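Long-range contact in inositol monophosphatase family protein (Staphylococcus aureus, PDB 5I3S), which probably hydrolyses the phosphate ester of inositol monophosphate or of a related sugar phosphate: residues T78-D83 and I102-D107. Sequence-based numbering, arbitrary orientation.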
loop_
_atom_site.group_PDB
_atom_site.type_symbol
_atom_site.label_atom_id
_atom_site.label_comp_id
_atom_site.label_asym_id
_atom_site.label_seq_id
_atom_site.Cartn_x
_atom_site.Cartn_y
_atom_site.Cartn_z
ATOM N N THR A 78 33.921 3.352 9.611
ATOM C CA THR A 78 32.521 3.160 10.017
ATOM C C THR A 78 31.658 4.176 9.266
ATOM O O THR A 78 32.002 5.358 9.225
ATOM C CB THR A 78 32.296 3.196 11.565
ATOM O OG1 THR A 78 33.146 2.226 12.209
ATOM C CG2 THR A 78 30.809 2.843 11.906
ATOM N N VAL A 79 30.564 3.684 8.661
ATOM C CA VAL A 79 29.725 4.488 7.794
ATOM C C VAL A 79 28.231 4.358 8.108
ATOM O O VAL A 79 27.696 3.262 8.080
ATOM C CB VAL A 79 29.990 4.147 6.322
ATOM C CG1 VAL A 79 29.110 4.979 5.411
ATOM C CG2 VAL A 79 31.458 4.416 6.023
ATOM N N TRP A 80 27.599 5.512 8.386
ATOM C CA TRP A 80 26.168 5.620 8.670
ATOM C C TRP A 80 25.516 6.003 7.366
ATOM O O TRP A 80 25.828 7.075 6.829
ATOM C CB TRP A 80 25.886 6.711 9.731
ATOM C CG TRP A 80 26.308 6.313 11.150
ATOM C CD1 TRP A 80 27.543 5.965 11.555
ATOM C CD2 TRP A 80 25.470 6.209 12.315
ATOM N NE1 TRP A 80 27.551 5.681 12.892
ATOM C CE2 TRP A 80 26.294 5.820 13.385
ATOM C CE3 TRP A 80 24.110 6.441 12.562
ATOM C CZ2 TRP A 80 25.812 5.644 14.679
ATOM C CZ3 TRP A 80 23.628 6.255 13.843
ATOM C CH2 TRP A 80 24.471 5.851 14.884
ATOM N N VAL A 81 24.623 5.167 6.843
ATOM C CA VAL A 81 23.925 5.581 5.609
ATOM C C VAL A 81 22.454 5.886 5.902
ATOM O O VAL A 81 21.686 4.982 6.236
ATOM C CB VAL A 81 24.251 4.680 4.367
ATOM C CG1 VAL A 81 24.471 3.251 4.744
ATOM C CG2 VAL A 81 23.250 4.811 3.248
ATOM N N VAL A 82 22.086 7.167 5.818
ATOM C CA VAL A 82 20.812 7.590 6.371
ATOM C C VAL A 82 19.881 8.214 5.348
ATOM O O VAL A 82 20.307 9.073 4.570
ATOM C CB VAL A 82 20.949 8.427 7.709
ATOM C CG1 VAL A 82 22.371 8.686 8.131
ATOM C CG2 VAL A 82 20.085 9.685 7.779
ATOM N N ASP A 83 18.610 7.773 5.363
ATOM C CA ASP A 83 17.517 8.537 4.730
ATOM C C ASP A 83 16.630 9.116 5.846
ATOM O O ASP A 83 15.870 8.377 6.516
ATOM C CB ASP A 83 16.686 7.696 3.738
ATOM C CG ASP A 83 15.817 8.582 2.794
ATOM O OD1 ASP A 83 15.682 9.785 3.052
ATOM O OD2 ASP A 83 15.226 8.069 1.819
ATOM N N ILE A 102 18.415 3.803 8.615
ATOM C CA ILE A 102 19.827 3.956 8.987
ATOM C C ILE A 102 20.454 2.616 8.808
ATOM O O ILE A 102 19.994 1.648 9.389
ATOM C CB ILE A 102 20.007 4.408 10.466
ATOM C CG1 ILE A 102 19.713 5.907 10.592
ATOM C CG2 ILE A 102 21.397 4.117 10.994
ATOM C CD1 ILE A 102 19.691 6.440 12.007
ATOM N N GLY A 103 21.467 2.558 7.948
ATOM C CA GLY A 103 22.293 1.381 7.831
ATOM C C GLY A 103 23.673 1.748 8.332
ATOM O O GLY A 103 24.196 2.857 8.077
ATOM N N ILE A 104 24.267 0.835 9.060
ATOM C CA ILE A 104 25.590 1.075 9.561
ATOM C C ILE A 104 26.474 -0.014 9.093
ATOM O O ILE A 104 26.175 -1.165 9.252
ATOM C CB ILE A 104 25.610 1.138 11.078
ATOM C CG1 ILE A 104 24.787 2.346 11.508
ATOM C CG2 ILE A 104 27.078 1.205 11.587
ATOM C CD1 ILE A 104 24.632 2.431 13.020
ATOM N N TYR A 105 27.595 0.383 8.527
ATOM C CA TYR A 105 28.541 -0.543 7.905
ATOM C C TYR A 105 29.922 -0.293 8.497
ATOM O O TYR A 105 30.289 0.857 8.717
ATOM C CB TYR A 105 28.554 -0.321 6.382
ATOM C CG TYR A 105 27.447 -1.026 5.583
ATOM C CD1 TYR A 105 27.783 -1.918 4.577
ATOM C CD2 TYR A 105 26.071 -0.762 5.796
ATOM C CE1 TYR A 105 26.812 -2.566 3.816
ATOM C CE2 TYR A 105 25.077 -1.410 5.043
ATOM C CZ TYR A 105 25.449 -2.328 4.041
ATOM O OH TYR A 105 24.544 -3.018 3.221
ATOM N N ILE A 106 30.674 -1.367 8.760
ATOM C CA ILE A 106 32.082 -1.242 9.229
ATOM C C ILE A 106 33.062 -1.884 8.230
ATOM O O ILE A 106 32.945 -3.063 7.909
ATOM C CB ILE A 106 32.299 -1.829 10.651
ATOM C CG1 ILE A 106 31.307 -1.229 11.661
ATOM C CG2 ILE A 106 33.724 -1.565 11.134
ATOM C CD1 ILE A 106 31.005 -2.164 12.825
ATOM N N ASP A 107 34.009 -1.081 7.744
ATOM C CA ASP A 107 35.019 -1.499 6.767
ATOM C C ASP A 107 34.370 -2.210 5.608
ATOM O O ASP A 107 34.797 -3.303 5.230
ATOM C CB ASP A 107 36.109 -2.369 7.431
ATOM C CG ASP A 107 37.026 -1.546 8.373
ATOM O OD1 ASP A 107 37.660 -0.574 7.905
ATOM O OD2 ASP A 107 37.091 -1.861 9.576
#
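Trp-80 and Ile-104 form a non-hydrogen-bonded antiparallel pair whose side chains run side by side. Ile-104 CD1 sits over the six-membered ring of Trp-80, 3.7 Å from its centroid and 7° off the normal, a CH-pi contact. Ile-104 CD1 is anti to CA (chi2 175°), which carries the methyl out over the indole. Ile-102 CG2 reaches Trp-80 CE3 at 3.9 Å, and Thr-78 CG2 meets Ile-104 CG2 at 4.1 Å on the same face. On the other face, Val-81 CG1 lies 3.4 Å from Gly-103 O, where glycine brings no side chain of its own. Two reciprocal pairs of backbone bonds set this register: Val-79 with Tyr-105, and Val-81 with Gly-103, the straightest being Val-81 N to Gly-103 O (2.7 Å, N-H...O angle 175°). Beyond the strands, the indole NE1 is hydrogen-bonded to His-60 ND1, which holds the nitrogen side of the ring. Asp-83, ending its strand, brings OD2 close to Asp-86 and Asp-208, an acidic cluster consistent with the metal site of this family. Strand 78-83 also pairs in parallel with 61-64, while 109-117 continues the sheet beyond 99-106; helix 2-24 covers the Trp-80 and Ile-104 face, and helix 206-218 packs against Val-81 on the opposite one.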